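Local coordinates for protein endoglucanase A (Clostridium cellulolyticum, PDB 1EDG) that probably hydrolyses internal beta-1,4-glucosidic bonds of cellulose, as a family 5 endoglucanase with a TIM-barrel catalytic domain, at residues Q198-F203 with M220-V225; N76-P81 with N113-I118; N37-F42 with D52-W57; S252-C257 with I305-A310. All coordinates share one frame; numbering follows the deposited sequence.

How the interactions relate
All four contacts belong to one eight-stranded beta/alpha barrel. Interactions 2 and 4 pair neighbouring strands on different parts of the barrel wall, and they meet inside it through the salt bridge of Arg79 NH2 with Glu307 OE2 (2.5 Å), probably in the active site. Interaction 1 backs strand 219-222 with a helix; that strand adjoins interaction 4 through Cys221 O and Ser252 N, 3.0 Å apart, and reaches interaction 2 across the interior, where Met220 SD lies 3.7 Å from Ile118 CD1. Interaction 3 lies in the loop after strand 32-34 and packs on interaction 2 where Phe39 CB is 3.4 Å from Pro81 O; its nearest atoms are about 7 Å from interaction 4.

Interaction 1: Q198-F203 with M220-V225; sequences QLNQDF and MCPGYV
With CG beside the backbone N (chi1 -88°), Asn200 sends its amide from the helix onto Cys221 and Pro222, while Phe203, one turn later, holds CG anti to the backbone N (chi1 155°) and brings ring atom CE2 towards Met220 and Cys221. Asn200 ND2 donates to Pro222 O at 3.1 Å, the N-H pointing fairly straight at its acceptor (156°), with the carbonyl oxygen close to the amide plane. Asn200 OD1 rests 3.6 Å from Cys221 CB and accepts a hydrogen bond from a water 2.8 Å away; the same water donates to Met220 O at 3.0 Å, so the amide reaches the strand backbone at two places. The 198-203 part of helix 187-209 runs almost antiparallel to strand 220-222, the one that follows it in the chain, as expected for the alpha-to-beta return of a TIM barrel. One helical turn on from Asn200, Cys221 SG sits at the edge of the Phe203 ring, near its plane and 5.4 Å from its centroid, a sulfur-aromatic contact. CE2 of Phe203 also comes within 3.6 Å of Met220 O. The same ring also meets Trp149 and Ile145 of helix 138-155 and Phe165 of strand 163-166.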
loop_
_atom_site.group_PDB
_atom_site.type_symbol
_atom_site.label_atom_id
_atom_site.label_comp_id
_atom_site.label_asym_id
_atom_site.label_seq_id
_atom_site.Cartn_x
_atom_site.Cartn_y
_atom_site.Cartn_z
ATOM N N GLN A 198 15.186 12.510 2.392
ATOM C CA GLN A 198 15.163 13.749 1.617
ATOM C C GLN A 198 14.012 13.775 0.608
ATOM O O GLN A 198 13.299 14.775 0.497
ATOM C CB GLN A 198 16.505 13.961 0.901
ATOM C CG GLN A 198 17.700 14.167 1.853
ATOM C CD GLN A 198 19.045 14.264 1.129
ATOM O OE1 GLN A 198 19.954 13.458 1.361
ATOM N NE2 GLN A 198 19.178 15.255 0.252
ATOM N N LEU A 199 13.813 12.672 -0.107
ATOM C CA LEU A 199 12.733 12.595 -1.089
ATOM C C LEU A 199 11.347 12.690 -0.443
ATOM O O LEU A 199 10.447 13.334 -0.988
ATOM C CB LEU A 199 12.881 11.341 -1.953
ATOM C CG LEU A 199 14.127 11.355 -2.854
ATOM C CD1 LEU A 199 14.295 10.006 -3.540
ATOM C CD2 LEU A 199 14.048 12.487 -3.870
ATOM N N ASN A 200 11.183 12.085 0.732
ATOM C CA ASN A 200 9.911 12.167 1.453
ATOM C C ASN A 200 9.656 13.631 1.817
ATOM O O ASN A 200 8.535 14.135 1.701
ATOM C CB ASN A 200 9.951 11.306 2.723
ATOM C CG ASN A 200 9.523 9.876 2.473
ATOM O OD1 ASN A 200 8.664 9.615 1.627
ATOM N ND2 ASN A 200 10.094 8.943 3.224
ATOM N N GLN A 201 10.717 14.322 2.232
ATOM C CA GLN A 201 10.628 15.731 2.594
ATOM C C GLN A 201 10.233 16.582 1.380
ATOM O O GLN A 201 9.374 17.459 1.485
ATOM C CB GLN A 201 11.960 16.213 3.181
ATOM C CG GLN A 201 11.915 17.630 3.704
ATOM C CD GLN A 201 10.974 17.789 4.884
ATOM O OE1 GLN A 201 11.274 17.330 5.985
ATOM N NE2 GLN A 201 9.843 18.438 4.664
ATOM N N ASP A 202 10.842 16.315 0.227
ATOM C CA ASP A 202 10.524 17.062 -0.996
ATOM C C ASP A 202 9.060 16.843 -1.401
ATOM O O ASP A 202 8.378 17.780 -1.814
ATOM C CB ASP A 202 11.451 16.647 -2.146
ATOM C CG ASP A 202 12.896 17.084 -1.923
ATOM O OD1 ASP A 202 13.119 18.171 -1.348
ATOM O OD2 ASP A 202 13.814 16.337 -2.321
ATOM N N PHE A 203 8.599 15.598 -1.283
ATOM C CA PHE A 203 7.220 15.216 -1.598
ATOM C C PHE A 203 6.251 16.043 -0.746
ATOM O O PHE A 203 5.325 16.671 -1.272
ATOM C CB PHE A 203 7.046 13.706 -1.347
ATOM C CG PHE A 203 5.631 13.275 -1.050
ATOM C CD1 PHE A 203 4.602 13.499 -1.962
ATOM C CD2 PHE A 203 5.338 12.627 0.145
ATOM C CE1 PHE A 203 3.298 13.081 -1.687
ATOM C CE2 PHE A 203 4.041 12.203 0.433
ATOM C CZ PHE A 203 3.015 12.431 -0.485
ATOM N N MET A 220 1.293 9.861 3.119
ATOM C CA MET A 220 1.953 8.635 3.563
ATOM C C MET A 220 3.412 8.598 3.124
ATOM O O MET A 220 3.739 8.948 1.983
ATOM C CB MET A 220 1.227 7.402 3.014
ATOM C CG MET A 220 -0.112 7.122 3.675
ATOM S SD MET A 220 -1.101 5.894 2.767
ATOM C CE MET A 220 -0.103 4.408 2.957
ATOM N N CYS A 221 4.277 8.131 4.022
ATOM C CA CYS A 221 5.705 8.041 3.750
ATOM C C CYS A 221 6.291 6.709 4.210
ATOM O O CYS A 221 6.079 6.296 5.356
ATOM C CB CYS A 221 6.453 9.171 4.468
ATOM S SG CYS A 221 5.958 10.827 3.983
ATOM N N PRO A 222 6.963 5.978 3.303
ATOM C CA PRO A 222 7.581 4.694 3.617
ATOM C C PRO A 222 9.074 4.885 3.922
ATOM O O PRO A 222 9.641 5.958 3.661
ATOM C CB PRO A 222 7.416 3.915 2.314
ATOM C CG PRO A 222 7.640 4.974 1.290
ATOM C CD PRO A 222 6.860 6.159 1.836
ATOM N N GLY A 223 9.668 3.859 4.518
ATOM C CA GLY A 223 11.093 3.850 4.792
ATOM C C GLY A 223 11.668 2.965 3.698
ATOM O O GLY A 223 10.968 2.656 2.730
ATOM N N TYR A 224 12.908 2.514 3.850
ATOM C CA TYR A 224 13.550 1.658 2.845
ATOM C C TYR A 224 12.692 0.429 2.494
ATOM O O TYR A 224 12.337 -0.362 3.378
ATOM C CB TYR A 224 14.941 1.222 3.330
ATOM C CG TYR A 224 15.801 0.587 2.255
ATOM C CD1 TYR A 224 16.521 1.371 1.357
ATOM C CD2 TYR A 224 15.867 -0.796 2.120
ATOM C CE1 TYR A 224 17.282 0.791 0.344
ATOM C CE2 TYR A 224 16.622 -1.387 1.112
ATOM C CZ TYR A 224 17.325 -0.589 0.223
ATOM O OH TYR A 224 18.026 -1.182 -0.803
ATOM N N VAL A 225 12.378 0.288 1.202
ATOM C CA VAL A 225 11.549 -0.790 0.628
ATOM C C VAL A 225 10.214 -0.968 1.359
ATOM O O VAL A 225 9.590 -2.030 1.272
ATOM C CB VAL A 225 12.272 -2.169 0.572
ATOM C CG1 VAL A 225 11.635 -3.067 -0.487
ATOM C CG2 VAL A 225 13.695 -1.994 0.221
HETATM O O HOH W 1 6.232 9.154 0.331
#

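Interaction 2: N76-P81 with N113-I118; sequences NTVRIP and NKMYVI
Neighbouring parallel strands of the TIM barrel, 77-80 and 116-118, pair here with Thr77 beside Tyr116, Val78 beside Val117 and Arg79 beside Ile118. A ladder of backbone bonds joins them: Tyr116 N to Asn76 O (2.9 Å), Val78 N to Tyr116 O, Ile118 N to Val78 O, and Ile80 N to Ile118 O (2.8 Å). On the side facing helix 97-111, Met115 CE touches Val78 CG2 at 3.7 Å, and Ile80 CD1 meets Val117 CG1 at 3.8 Å. On the other side the aliphatic part of Arg79 lies against Ile118, Arg79 CG being 3.6 Å from Ile118 CB; the chain then bends at chi3 (77°) on its way to the guanidinium. At the start of the pair the Asn76 amide stands at the edge of the Tyr116 ring, their planes 81° apart, with Asn76 ND2 3.6 Å from Tyr116 CD1. This ND2 donates to Gly28 O and to a water that in turn donates to Lys114 O. Arg79 thus combines an apolar stem packed on Ile118 with a polar end gripped by Glu166, Glu307 and Asn34, an arrangement that should hold the guanidinium in a fixed orientation in the barrel interior.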
loop_
_atom_site.group_PDB
_atom_site.type_symbol
_atom_site.label_atom_id
_atom_site.label_comp_id
_atom_site.label_asym_id
_atom_site.label_seq_id
_atom_site.Cartn_x
_atom_site.Cartn_y
_atom_site.Cartn_z
ATOM N N ASN A 76 -13.555 -0.047 2.979
ATOM C CA ASN A 76 -13.882 1.378 2.925
ATOM C C ASN A 76 -12.736 2.221 2.345
ATOM O O ASN A 76 -12.819 3.450 2.281
ATOM C CB ASN A 76 -14.298 1.914 4.298
ATOM C CG ASN A 76 -15.071 3.230 4.205
ATOM O OD1 ASN A 76 -15.898 3.411 3.310
ATOM N ND2 ASN A 76 -14.809 4.145 5.121
ATOM N N THR A 77 -11.694 1.548 1.870
ATOM C CA THR A 77 -10.538 2.237 1.300
ATOM C C THR A 77 -10.003 1.478 0.095
ATOM O O THR A 77 -9.918 0.251 0.116
ATOM C CB THR A 77 -9.400 2.337 2.349
ATOM O OG1 THR A 77 -9.884 3.028 3.509
ATOM C CG2 THR A 77 -8.190 3.079 1.780
ATOM N N VAL A 78 -9.678 2.203 -0.967
ATOM C CA VAL A 78 -9.095 1.581 -2.150
ATOM C C VAL A 78 -7.746 2.247 -2.411
ATOM O O VAL A 78 -7.655 3.479 -2.433
ATOM C CB VAL A 78 -9.967 1.777 -3.425
ATOM C CG1 VAL A 78 -9.275 1.138 -4.628
ATOM C CG2 VAL A 78 -11.348 1.168 -3.228
ATOM N N ARG A 79 -6.688 1.452 -2.511
ATOM C CA ARG A 79 -5.386 2.017 -2.839
ATOM C C ARG A 79 -5.235 1.795 -4.342
ATOM O O ARG A 79 -5.521 0.697 -4.856
ATOM C CB ARG A 79 -4.228 1.354 -2.076
ATOM C CG ARG A 79 -2.920 2.153 -2.240
ATOM C CD ARG A 79 -1.785 1.722 -1.315
ATOM N NE ARG A 79 -1.203 0.500 -1.817
ATOM C CZ ARG A 79 0.069 0.319 -2.156
ATOM N NH1 ARG A 79 0.980 1.274 -2.037
ATOM N NH2 ARG A 79 0.396 -0.818 -2.729
ATOM N N ILE A 80 -4.837 2.846 -5.040
ATOM C CA ILE A 80 -4.666 2.794 -6.486
ATOM C C ILE A 80 -3.200 3.024 -6.868
ATOM O O ILE A 80 -2.744 4.168 -6.966
ATOM C CB ILE A 80 -5.567 3.851 -7.176
ATOM C CG1 ILE A 80 -7.043 3.591 -6.842
ATOM C CG2 ILE A 80 -5.344 3.839 -8.678
ATOM C CD1 ILE A 80 -7.991 4.638 -7.378
ATOM N N PRO A 81 -2.432 1.935 -7.036
ATOM C CA PRO A 81 -1.018 2.016 -7.409
ATOM C C PRO A 81 -0.892 2.569 -8.830
ATOM O O PRO A 81 -1.584 2.095 -9.736
ATOM C CB PRO A 81 -0.580 0.549 -7.387
ATOM C CG PRO A 81 -1.508 -0.084 -6.418
ATOM C CD PRO A 81 -2.819 0.536 -6.777
ATOM N N ASN A 113 -18.470 6.618 -4.081
ATOM C CA ASN A 113 -18.970 5.576 -3.189
ATOM C C ASN A 113 -18.652 5.935 -1.733
ATOM O O ASN A 113 -18.711 5.078 -0.853
ATOM C CB ASN A 113 -18.343 4.223 -3.538
ATOM C CG ASN A 113 -19.146 3.453 -4.578
ATOM O OD1 ASN A 113 -20.375 3.495 -4.587
ATOM N ND2 ASN A 113 -18.452 2.738 -5.452
ATOM N N LYS A 114 -18.303 7.199 -1.487
ATOM C CA LYS A 114 -17.965 7.694 -0.146
ATOM C C LYS A 114 -16.800 6.933 0.487
ATOM O O LYS A 114 -16.710 6.817 1.712
ATOM C CB LYS A 114 -19.189 7.635 0.774
ATOM C CG LYS A 114 -20.317 8.581 0.382
ATOM C CD LYS A 114 -21.675 7.931 0.632
ATOM C CE LYS A 114 -21.886 6.738 -0.317
ATOM N NZ LYS A 114 -23.084 5.905 -0.003
ATOM N N MET A 115 -15.910 6.412 -0.351
ATOM C CA MET A 115 -14.763 5.656 0.129
ATOM C C MET A 115 -13.525 6.531 0.220
ATOM O O MET A 115 -13.513 7.665 -0.261
ATOM C CB MET A 115 -14.459 4.490 -0.809
ATOM C CG MET A 115 -15.575 3.479 -0.945
ATOM S SD MET A 115 -15.194 2.248 -2.202
ATOM C CE MET A 115 -14.432 0.985 -1.233
ATOM N N TYR A 116 -12.501 6.011 0.883
ATOM C CA TYR A 116 -11.232 6.709 0.998
ATOM C C TYR A 116 -10.334 6.146 -0.116
ATOM O O TYR A 116 -10.458 4.974 -0.493
ATOM C CB TYR A 116 -10.617 6.471 2.382
ATOM C CG TYR A 116 -11.326 7.223 3.488
ATOM C CD1 TYR A 116 -12.457 6.688 4.114
ATOM C CD2 TYR A 116 -10.890 8.489 3.879
ATOM C CE1 TYR A 116 -13.139 7.404 5.094
ATOM C CE2 TYR A 116 -11.561 9.212 4.858
ATOM C CZ TYR A 116 -12.689 8.666 5.460
ATOM O OH TYR A 116 -13.371 9.400 6.411
ATOM N N VAL A 117 -9.463 6.984 -0.669
ATOM C CA VAL A 117 -8.580 6.553 -1.743
ATOM C C VAL A 117 -7.134 6.943 -1.473
ATOM O O VAL A 117 -6.862 8.035 -0.975
ATOM C CB VAL A 117 -8.994 7.197 -3.093
ATOM C CG1 VAL A 117 -8.040 6.758 -4.212
ATOM C CG2 VAL A 117 -10.422 6.823 -3.443
ATOM N N ILE A 118 -6.216 6.043 -1.798
ATOM C CA ILE A 118 -4.794 6.318 -1.652
ATOM C C ILE A 118 -4.195 6.296 -3.056
ATOM O O ILE A 118 -4.296 5.289 -3.751
ATOM C CB ILE A 118 -4.075 5.255 -0.800
ATOM C CG1 ILE A 118 -4.575 5.303 0.648
ATOM C CG2 ILE A 118 -2.562 5.490 -0.843
ATOM C CD1 ILE A 118 -4.116 4.127 1.483
HETATM O O HOH W 2 -16.867 6.003 4.254
#

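Interaction 3: N37-F42 with D52-W57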
loop_
_atom_site.group_PDB
_atom_site.type_symbol
_atom_site.label_atom_id
_atom_site.label_comp_id
_atom_site.label_asym_id
_atom_site.label_seq_id
_atom_site.Cartn_x
_atom_site.Cartn_y
_atom_site.Cartn_z
ATOM N N ASN A 37 -1.810 -4.653 -10.027
ATOM C CA ASN A 37 -1.411 -4.956 -11.407
ATOM C C ASN A 37 -2.270 -4.258 -12.456
ATOM O O ASN A 37 -2.549 -4.823 -13.515
ATOM C CB ASN A 37 -1.398 -6.473 -11.655
ATOM C CG ASN A 37 -0.160 -7.164 -11.084
ATOM O OD1 ASN A 37 0.631 -6.562 -10.350
ATOM N ND2 ASN A 37 -0.001 -8.443 -11.405
ATOM N N THR A 38 -2.663 -3.022 -12.174
ATOM C CA THR A 38 -3.494 -2.234 -13.076
ATOM C C THR A 38 -2.739 -0.996 -13.577
ATOM O O THR A 38 -1.903 -1.118 -14.480
ATOM C CB THR A 38 -4.815 -1.874 -12.383
ATOM O OG1 THR A 38 -5.388 -3.076 -11.862
ATOM C CG2 THR A 38 -5.809 -1.252 -13.348
ATOM N N PHE A 39 -2.963 0.171 -12.972
ATOM C CA PHE A 39 -2.258 1.377 -13.406
ATOM C C PHE A 39 -0.758 1.335 -13.087
ATOM O O PHE A 39 0.005 2.195 -13.546
ATOM C CB PHE A 39 -2.906 2.624 -12.820
ATOM C CG PHE A 39 -4.295 2.879 -13.335
ATOM C CD1 PHE A 39 -4.498 3.270 -14.655
ATOM C CD2 PHE A 39 -5.401 2.724 -12.509
ATOM C CE1 PHE A 39 -5.782 3.508 -15.146
ATOM C CE2 PHE A 39 -6.691 2.959 -12.991
ATOM C CZ PHE A 39 -6.881 3.352 -14.314
ATOM N N ASP A 40 -0.351 0.337 -12.303
ATOM C CA ASP A 40 1.048 0.126 -11.926
ATOM C C ASP A 40 1.857 -0.661 -12.967
ATOM O O ASP A 40 3.083 -0.791 -12.840
ATOM C CB ASP A 40 1.176 -0.535 -10.532
ATOM C CG ASP A 40 0.187 -1.679 -10.306
ATOM O OD1 ASP A 40 -1.024 -1.456 -10.451
ATOM O OD2 ASP A 40 0.616 -2.784 -9.924
ATOM N N ALA A 41 1.178 -1.201 -13.978
ATOM C CA ALA A 41 1.858 -1.954 -15.032
ATOM C C ALA A 41 2.762 -0.984 -15.806
ATOM O O ALA A 41 2.349 0.133 -16.122
ATOM C CB ALA A 41 0.839 -2.592 -15.969
ATOM N N PHE A 42 3.994 -1.401 -16.093
ATOM C CA PHE A 42 4.924 -0.532 -16.815
ATOM C C PHE A 42 5.524 -1.153 -18.074
ATOM O O PHE A 42 6.425 -0.578 -18.683
ATOM C CB PHE A 42 6.034 -0.030 -15.884
ATOM C CG PHE A 42 6.863 -1.119 -15.275
ATOM C CD1 PHE A 42 7.992 -1.601 -15.927
ATOM C CD2 PHE A 42 6.523 -1.662 -14.044
ATOM C CE1 PHE A 42 8.767 -2.605 -15.354
ATOM C CE2 PHE A 42 7.291 -2.661 -13.469
ATOM C CZ PHE A 42 8.413 -3.136 -14.123
ATOM N N ASP A 52 -3.472 1.162 -22.849
ATOM C CA ASP A 52 -3.425 -0.292 -22.730
ATOM C C ASP A 52 -2.650 -0.736 -21.498
ATOM O O ASP A 52 -2.686 -1.911 -21.122
ATOM C CB ASP A 52 -2.790 -0.927 -23.969
ATOM C CG ASP A 52 -3.719 -0.946 -25.163
ATOM O OD1 ASP A 52 -4.919 -0.634 -25.021
ATOM O OD2 ASP A 52 -3.237 -1.285 -26.256
ATOM N N TYR A 53 -1.908 0.185 -20.890
ATOM C CA TYR A 53 -1.152 -0.159 -19.696
ATOM C C TYR A 53 -2.095 -0.640 -18.583
ATOM O O TYR A 53 -1.738 -1.533 -17.811
ATOM C CB TYR A 53 -0.305 1.029 -19.225
ATOM C CG TYR A 53 1.013 1.172 -19.963
ATOM C CD1 TYR A 53 2.079 0.320 -19.687
ATOM C CD2 TYR A 53 1.194 2.163 -20.929
ATOM C CE1 TYR A 53 3.299 0.447 -20.353
ATOM C CE2 TYR A 53 2.412 2.303 -21.604
ATOM C CZ TYR A 53 3.460 1.441 -21.310
ATOM O OH TYR A 53 4.669 1.564 -21.961
ATOM N N GLU A 54 -3.312 -0.100 -18.555
ATOM C CA GLU A 54 -4.298 -0.485 -17.542
ATOM C C GLU A 54 -4.698 -1.958 -17.603
ATOM O O GLU A 54 -4.927 -2.584 -16.568
ATOM C CB GLU A 54 -5.561 0.377 -17.642
ATOM C CG GLU A 54 -6.638 -0.033 -16.632
ATOM C CD GLU A 54 -7.908 0.781 -16.722
ATOM O OE1 GLU A 54 -8.032 1.646 -17.614
ATOM O OE2 GLU A 54 -8.800 0.559 -15.884
ATOM N N THR A 55 -4.784 -2.504 -18.815
ATOM C CA THR A 55 -5.174 -3.899 -19.012
ATOM C C THR A 55 -3.990 -4.830 -19.280
ATOM O O THR A 55 -4.136 -6.059 -19.267
ATOM C CB THR A 55 -6.172 -4.009 -20.176
ATOM O OG1 THR A 55 -5.568 -3.481 -21.362
ATOM C CG2 THR A 55 -7.426 -3.206 -19.877
ATOM N N SER A 56 -2.814 -4.246 -19.498
ATOM C CA SER A 56 -1.606 -5.013 -19.787
ATOM C C SER A 56 -1.364 -6.214 -18.868
ATOM O O SER A 56 -1.111 -7.332 -19.345
ATOM C CB SER A 56 -0.386 -4.089 -19.769
ATOM O OG SER A 56 0.777 -4.797 -20.161
ATOM N N TRP A 57 -1.399 -5.986 -17.559
ATOM C CA TRP A 57 -1.181 -7.062 -16.597
ATOM C C TRP A 57 -2.488 -7.578 -15.992
ATOM O O TRP A 57 -2.582 -8.743 -15.617
ATOM C CB TRP A 57 -0.278 -6.598 -15.449
ATOM C CG TRP A 57 1.120 -6.218 -15.820
ATOM C CD1 TRP A 57 1.705 -6.302 -17.052
ATOM C CD2 TRP A 57 2.119 -5.691 -14.937
ATOM N NE1 TRP A 57 3.007 -5.861 -16.989
ATOM C CE2 TRP A 57 3.288 -5.480 -15.703
ATOM C CE3 TRP A 57 2.140 -5.376 -13.568
ATOM C CZ2 TRP A 57 4.468 -4.969 -15.149
ATOM C CZ3 TRP A 57 3.314 -4.868 -13.018
ATOM C CH2 TRP A 57 4.461 -4.670 -13.809
HETATM O O HOH W 3 -2.362 -3.928 -16.159
HETATM O O HOH W 4 -2.400 -9.730 -12.897
#
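Ala41 packs over the face of the Trp57 indole: its CA stands 3.6 Å from the centroid of the six-membered ring, almost on the ring normal, and Ala41 CB touches Trp57 CD2 at 3.5 Å. Phe42 takes the neighbouring end of the indole. Its CG occupies the crowded position between the backbone N and the carbonyl carbon (chi1 60°), which turns the phenyl so that the edge of Trp57 points towards its face in an offset edge-to-face pair, planes 68° apart and Phe42 CE2 3.5 Å from Trp57 CH2. At another part of the indole rim Asn37 OD1 approaches Trp57 CE3 at 3.7 Å, the amide standing steeply to the ring. Further along, the extended Glu54 side chain runs alongside Thr38 and Phe39, with Glu54 CG 3.6 Å from Thr38 CG2 and over one face of the Phe39 ring. The loop that follows strand 32-34, the first of the barrel, thereby folds against the short, weakly bonded helix 53-56. Two waters complete the joint. One accepts from Trp57 N (2.7 Å) and has Asn37 O and Tyr53 O among the acceptors competing for its protons; the other accepts from Asn37 ND2 and donates to Trp57 O. Behind this layer the loop makes a type I turn from Thr38 to Ala41, and Asp40 OD1 accepts from Thr38 N at 2.8 Å, from above the carboxylate plane. Trp57 NE1 donates a hydrogen bond to Asn43 OD1, while Arg102 and Thr62 hold the Glu54 carboxylate, and Ser83 and His123 meet Asp40 O.

Interaction 4: S252-C257 with I305-A310; sequences SVHAYC and IGECGA
Val253 begins the contact with both backbone and side chain: its O accepts from Gly306 N at 2.9 Å, a bent bond, and receives a CA-H...O contact from Ile305, while Val253 CG2 packs on Ile305 CG1 at 3.6 Å. His254, next in line, presents one face of its imidazole to the side chain of Glu307. CG of Glu307 stands over the ring centre, 3.7 Å from the centroid, a CH-pi contact, and the carboxylate continues over the ring at 22° to it, bringing Glu307 OE2 to 3.3 Å from His254 CE1. ND1 of this histidine is hydrogen-bonded to Glu170. Ala255 N then donates to Glu307 O at 3.2 Å, and Ala255 O is bridged by a water to Gly309 N. Tyr256, centre of an inverse gamma turn, reaches back with CG beside the backbone N (chi1 -62°), and its OH donates to Glu307 OE1 at 2.6 Å on the anti side of the carboxylate, whose plane is 74° from the phenol ring. The carboxylate is therefore held at both oxygens, by the tyrosine hydroxyl at OE1 and by Arg79 at OE2. Glu307, at the end of the seventh barrel strand, occupies the position of the nucleophile in family 5 glycosidases and is probably it; Glu170 is consistent with the acid/base. Outside, Val253, Ala255 and Ile305 lean on helix 279-297, Cys308 on helix 316-332, and strands 219-222 and 336-339 flank the pair on either side.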
loop_
_atom_site.group_PDB
_atom_site.type_symbol
_atom_site.label_atom_id
_atom_site.label_comp_id
_atom_site.label_asym_id
_atom_site.label_seq_id
_atom_site.Cartn_x
_atom_site.Cartn_y
_atom_site.Cartn_z
ATOM N N SER A 252 4.027 4.335 6.195
ATOM C CA SER A 252 3.606 3.258 5.314
ATOM C C SER A 252 4.525 2.045 5.423
ATOM O O SER A 252 5.749 2.185 5.362
ATOM C CB SER A 252 3.612 3.764 3.868
ATOM O OG SER A 252 3.365 2.707 2.953
ATOM N N VAL A 253 3.950 0.864 5.629
ATOM C CA VAL A 253 4.740 -0.361 5.693
ATOM C C VAL A 253 4.043 -1.449 4.887
ATOM O O VAL A 253 2.816 -1.429 4.735
ATOM C CB VAL A 253 4.973 -0.899 7.143
ATOM C CG1 VAL A 253 5.581 0.180 8.038
ATOM C CG2 VAL A 253 3.698 -1.436 7.732
ATOM N N HIS A 254 4.829 -2.354 4.318
ATOM C CA HIS A 254 4.296 -3.479 3.553
ATOM C C HIS A 254 4.861 -4.678 4.282
ATOM O O HIS A 254 6.038 -4.679 4.646
ATOM C CB HIS A 254 4.776 -3.456 2.094
ATOM C CG HIS A 254 4.229 -2.311 1.294
ATOM N ND1 HIS A 254 4.642 -2.037 0.010
ATOM C CD2 HIS A 254 3.302 -1.371 1.598
ATOM C CE1 HIS A 254 3.998 -0.976 -0.447
ATOM N NE2 HIS A 254 3.179 -0.554 0.496
ATOM N N ALA A 255 4.041 -5.692 4.534
ATOM C CA ALA A 255 4.552 -6.834 5.266
ATOM C C ALA A 255 3.909 -8.167 4.945
ATOM O O ALA A 255 2.905 -8.545 5.544
ATOM C CB ALA A 255 4.474 -6.560 6.761
ATOM N N TYR A 256 4.510 -8.890 4.009
ATOM C CA TYR A 256 4.035 -10.214 3.635
ATOM C C TYR A 256 4.881 -11.147 4.501
ATOM O O TYR A 256 5.821 -11.773 4.018
ATOM C CB TYR A 256 4.312 -10.470 2.150
ATOM C CG TYR A 256 3.600 -9.529 1.200
ATOM C CD1 TYR A 256 2.349 -9.851 0.683
ATOM C CD2 TYR A 256 4.208 -8.347 0.762
ATOM C CE1 TYR A 256 1.721 -9.027 -0.256
ATOM C CE2 TYR A 256 3.587 -7.515 -0.174
ATOM C CZ TYR A 256 2.347 -7.863 -0.683
ATOM O OH TYR A 256 1.749 -7.086 -1.649
ATOM N N CYS A 257 4.568 -11.197 5.792
ATOM C CA CYS A 257 5.328 -12.000 6.761
ATOM C C CYS A 257 4.537 -13.148 7.400
ATOM O O CYS A 257 3.405 -12.950 7.836
ATOM C CB CYS A 257 5.851 -11.086 7.872
ATOM S SG CYS A 257 6.704 -9.605 7.279
ATOM N N ILE A 305 -0.588 -0.570 6.953
ATOM C CA ILE A 305 0.070 -1.683 6.269
ATOM C C ILE A 305 -0.622 -1.638 4.894
ATOM O O ILE A 305 -1.741 -2.143 4.724
ATOM C CB ILE A 305 -0.174 -3.044 6.981
ATOM C CG1 ILE A 305 0.524 -3.054 8.350
ATOM C CG2 ILE A 305 0.355 -4.197 6.124
ATOM C CD1 ILE A 305 0.273 -4.301 9.179
ATOM N N GLY A 306 0.016 -0.932 3.955
ATOM C CA GLY A 306 -0.533 -0.752 2.625
ATOM C C GLY A 306 -0.612 -1.982 1.745
ATOM O O GLY A 306 -1.290 -1.955 0.717
ATOM N N GLU A 307 0.121 -3.029 2.108
ATOM C CA GLU A 307 0.107 -4.278 1.348
ATOM C C GLU A 307 0.322 -5.479 2.262
ATOM O O GLU A 307 1.236 -5.484 3.096
ATOM C CB GLU A 307 1.194 -4.300 0.257
ATOM C CG GLU A 307 0.993 -3.325 -0.889
ATOM C CD GLU A 307 2.003 -3.518 -2.019
ATOM O OE1 GLU A 307 2.561 -4.624 -2.171
ATOM O OE2 GLU A 307 2.228 -2.555 -2.767
ATOM N N CYS A 308 -0.553 -6.471 2.114
ATOM C CA CYS A 308 -0.469 -7.724 2.859
ATOM C C CYS A 308 -1.263 -8.779 2.078
ATOM O O CYS A 308 -1.957 -8.448 1.110
ATOM C CB CYS A 308 -1.000 -7.570 4.293
ATOM S SG CYS A 308 -2.746 -7.162 4.437
ATOM N N GLY A 309 -1.101 -10.045 2.449
ATOM C CA GLY A 309 -1.819 -11.106 1.766
ATOM C C GLY A 309 -1.015 -12.390 1.735
ATOM O O GLY A 309 0.126 -12.426 2.194
ATOM N N ALA A 310 -1.623 -13.450 1.211
ATOM C CA ALA A 310 -0.974 -14.750 1.101
ATOM C C ALA A 310 -1.383 -15.358 -0.235
ATOM O O ALA A 310 -2.559 -15.352 -0.600
ATOM C CB ALA A 310 -1.392 -15.658 2.252
HETATM O O HOH W 5 0.602 -10.668 4.750
#